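Local coordinates for protein putative tetrapyrrole (Corrin/porphyrin) methylase (Bacteroides fragilis, PDB 3FFY) that probably methylates the 2'-hydroxyl of a cytidine ribose in 16S ribosomal RNA with S-adenosylmethionine, this chain being the C-terminal part of the enzyme, at residues L26-K29 / K30-T34. Sequence-based numbering, arbitrary orientation.
Sequences LPQK and KGRMT. With SO4 (sulfate ion), chain B.
The extended side chain of R32 runs beside the P27 carbonyl and bonds to it, R32 NH1 to P27 O at 2.8 Å, while a sulfate lies at the N-terminus of the same helix, well away from the guanidinium. The motif is a type II beta turn, K29 to R32, running straight into helix 32-38, with G31 as N-cap. R32 N closes the turn on K29 O at 3.0 Å. Glycine suits the third turn position, where phi is positive (89°); separately, its N-H points at the anion.

Arginine suits the helix start because it is long and carries several N-H donors: besides NH1 on P27 O, NE bonds to Q61 OE1 and NH2 to T58 OG1, both of helix 55-66, so the loop after strand 20-24 is tied to a neighbouring helix through one buried charge. With CG anti to the backbone N (chi1 -179°), the chain passes P27 O closely, R32 CG lying 3.2 Å from it, and carries the guanidinium to L26. P27 O lies at the edge of that group, near its plane, whereas L26 CD1 covers one face, 3.8 Å from R32 NH2. Proline, with its rigid ring, packs against the turn: P27 CB is 3.4 Å from K30 O and P27 CG touches the G31 carbonyl.

The sulfate, probably from the crystallisation liquor, takes three backbone N-H groups where the helix dipole would probably favour an anion. M33 N reaches sulfate O1 and T34 N reaches sulfate O4, both at 2.9 Å; straightest of the three is G31 N to sulfate O2, 2.6 Å long with an N-H...O angle of 170°.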
ATOM      1  N   LEU A  26      18.180  -3.620 -12.518  1.00 33.52           N
ATOM      2  CA  LEU A  26      19.169  -2.810 -13.224  1.00 33.59           C
ATOM      3  C   LEU A  26      20.457  -3.576 -13.412  1.00 34.23           C
ATOM      4  O   LEU A  26      20.844  -4.430 -12.587  1.00 35.25           O
ATOM      5  CB  LEU A  26      19.495  -1.573 -12.425  1.00 33.68           C
ATOM      6  CG  LEU A  26      18.589  -0.369 -12.530  1.00 33.20           C
ATOM      7  CD1 LEU A  26      18.905   0.474 -11.284  1.00 36.20           C
ATOM      8  CD2 LEU A  26      18.934   0.425 -13.794  1.00 32.50           C
ATOM      9  N   PRO A  27      21.140  -3.296 -14.504  1.00 34.57           N
ATOM     10  CA  PRO A  27      22.480  -3.785 -14.621  1.00 35.09           C
ATOM     11  C   PRO A  27      23.308  -3.297 -13.444  1.00 36.30           C
ATOM     12  O   PRO A  27      23.172  -2.148 -13.040  1.00 35.21           O
ATOM     13  CB  PRO A  27      22.965  -3.139 -15.910  1.00 35.50           C
ATOM     14  CG  PRO A  27      21.733  -2.871 -16.690  1.00 34.58           C
ATOM     15  CD  PRO A  27      20.704  -2.535 -15.679  1.00 34.91           C
ATOM     16  N   GLN A  28      24.136  -4.171 -12.885  1.00 37.73           N
ATOM     17  CA  GLN A  28      24.964  -3.817 -11.734  1.00 39.52           C
ATOM     18  C   GLN A  28      26.136  -2.956 -12.145  1.00 39.81           C
ATOM     19  O   GLN A  28      26.606  -2.127 -11.357  1.00 39.69           O
ATOM     20  CB  GLN A  28      25.498  -5.076 -11.032  1.00 39.99           C
ATOM     21  CG  GLN A  28      24.446  -5.836 -10.243  1.00 43.53           C
ATOM     22  CD  GLN A  28      24.024  -5.101  -8.961  1.00 48.49           C
ATOM     23  OE1 GLN A  28      24.809  -5.029  -7.997  1.00 52.84           O
ATOM     24  NE2 GLN A  28      22.780  -4.567  -8.934  1.00 50.52           N
ATOM     25  N   LYS A  29      26.625  -3.183 -13.370  1.00 40.61           N
ATOM     26  CA  LYS A  29      27.840  -2.528 -13.865  1.00 41.09           C
ATOM     27  C   LYS A  29      27.660  -2.180 -15.351  1.00 40.45           C
ATOM     28  O   LYS A  29      26.879  -1.288 -15.696  1.00 39.95           O
ATOM     29  CB  LYS A  29      29.090  -3.408 -13.606  1.00 41.96           C
ATOM     30  CG  LYS A  29      29.386  -3.758 -12.102  1.00 45.16           C
ATOM     31  CD  LYS A  29      30.215  -5.093 -11.915  1.00 49.12           C
ATOM     32  CE  LYS A  29      29.497  -6.145 -10.979  1.00 51.23           C
ATOM     33  NZ  LYS A  29      28.571  -7.151 -11.673  1.00 51.93           N
ATOM     34  N   LYS A  30      28.360  -2.878 -16.240  1.00 39.88           N
ATOM     35  CA  LYS A  30      28.197  -2.630 -17.670  1.00 39.77           C
ATOM     36  C   LYS A  30      26.704  -2.544 -18.037  1.00 38.48           C
ATOM     37  O   LYS A  30      25.894  -3.369 -17.589  1.00 37.97           O
ATOM     38  CB  LYS A  30      28.939  -3.701 -18.503  1.00 40.32           C
ATOM     39  CG  LYS A  30      30.068  -3.147 -19.407  1.00 42.94           C
ATOM     40  CD  LYS A  30      29.675  -3.075 -20.923  1.00 46.75           C
ATOM     41  CE  LYS A  30      28.140  -2.803 -21.146  1.00 49.01           C
ATOM     42  NZ  LYS A  30      27.754  -2.099 -22.422  1.00 50.93           N
ATOM     43  N   GLY A  31      26.357  -1.504 -18.800  1.00 37.13           N
ATOM     44  CA  GLY A  31      25.000  -1.296 -19.293  1.00 36.13           C
ATOM     45  C   GLY A  31      24.103  -0.484 -18.368  1.00 35.68           C
ATOM     46  O   GLY A  31      22.999  -0.133 -18.759  1.00 36.26           O
ATOM     47  N   ARG A  32      24.567  -0.171 -17.156  1.00 34.49           N
ATOM     48  CA  ARG A  32      23.702   0.445 -16.127  1.00 33.72           C
ATOM     49  C   ARG A  32      23.375   1.896 -16.368  1.00 33.16           C
ATOM     50  O   ARG A  32      22.209   2.287 -16.299  1.00 31.68           O
ATOM     51  CB  ARG A  32      24.356   0.338 -14.773  1.00 33.41           C
ATOM     52  CG  ARG A  32      23.529   0.924 -13.658  1.00 33.36           C
ATOM     53  CD  ARG A  32      24.335   0.834 -12.395  1.00 32.83           C
ATOM     54  NE  ARG A  32      23.574   1.276 -11.245  1.00 32.43           N
ATOM     55  CZ  ARG A  32      22.801   0.516 -10.479  1.00 32.98           C
ATOM     56  NH1 ARG A  32      22.648  -0.769 -10.712  1.00 30.79           N
ATOM     57  NH2 ARG A  32      22.172   1.073  -9.445  1.00 35.57           N
HETATM   58  N   MSE A  33      24.421   2.694 -16.596  1.00 33.74           N
HETATM   59  CA  MSE A  33      24.248   4.108 -16.941  1.00 34.41           C
HETATM   60  C   MSE A  33      23.449   4.231 -18.233  1.00 34.31           C
HETATM   61  O   MSE A  33      22.525   5.044 -18.314  1.00 34.08           O
HETATM   62  CB  MSE A  33      25.576   4.842 -17.058  1.00 35.01           C
HETATM   63  CG  MSE A  33      26.433   4.733 -15.796  1.00 38.10           C
HETATM   64 SE   MSE A  33      25.513   4.995 -14.057  0.55 47.99          SE
HETATM   65  CE  MSE A  33      25.796   6.934 -13.684  1.00 42.73           C
ATOM     66  N   THR A  34      23.750   3.387 -19.219  1.00 33.93           N
ATOM     67  CA  THR A  34      22.948   3.356 -20.437  1.00 33.68           C
ATOM     68  C   THR A  34      21.470   3.109 -20.173  1.00 33.77           C
ATOM     69  O   THR A  34      20.640   3.862 -20.643  1.00 34.34           O
ATOM     70  CB  THR A  34      23.440   2.287 -21.372  1.00 33.91           C
ATOM     71  OG1 THR A  34      24.838   2.502 -21.596  1.00 33.79           O
ATOM     72  CG2 THR A  34      22.660   2.343 -22.706  1.00 33.60           C
TER
HETATM   73  S   SO4 B 225      27.469   1.799 -18.958  0.80 49.59           S
HETATM   74  O1  SO4 B 225      27.104   1.836 -17.466  0.80 49.87           O
HETATM   75  O2  SO4 B 225      27.990   0.419 -19.347  0.80 45.43           O
HETATM   76  O3  SO4 B 225      28.241   3.059 -19.249  0.80 49.16           O
HETATM   77  O4  SO4 B 225      26.222   2.013 -19.832  0.80 45.59           O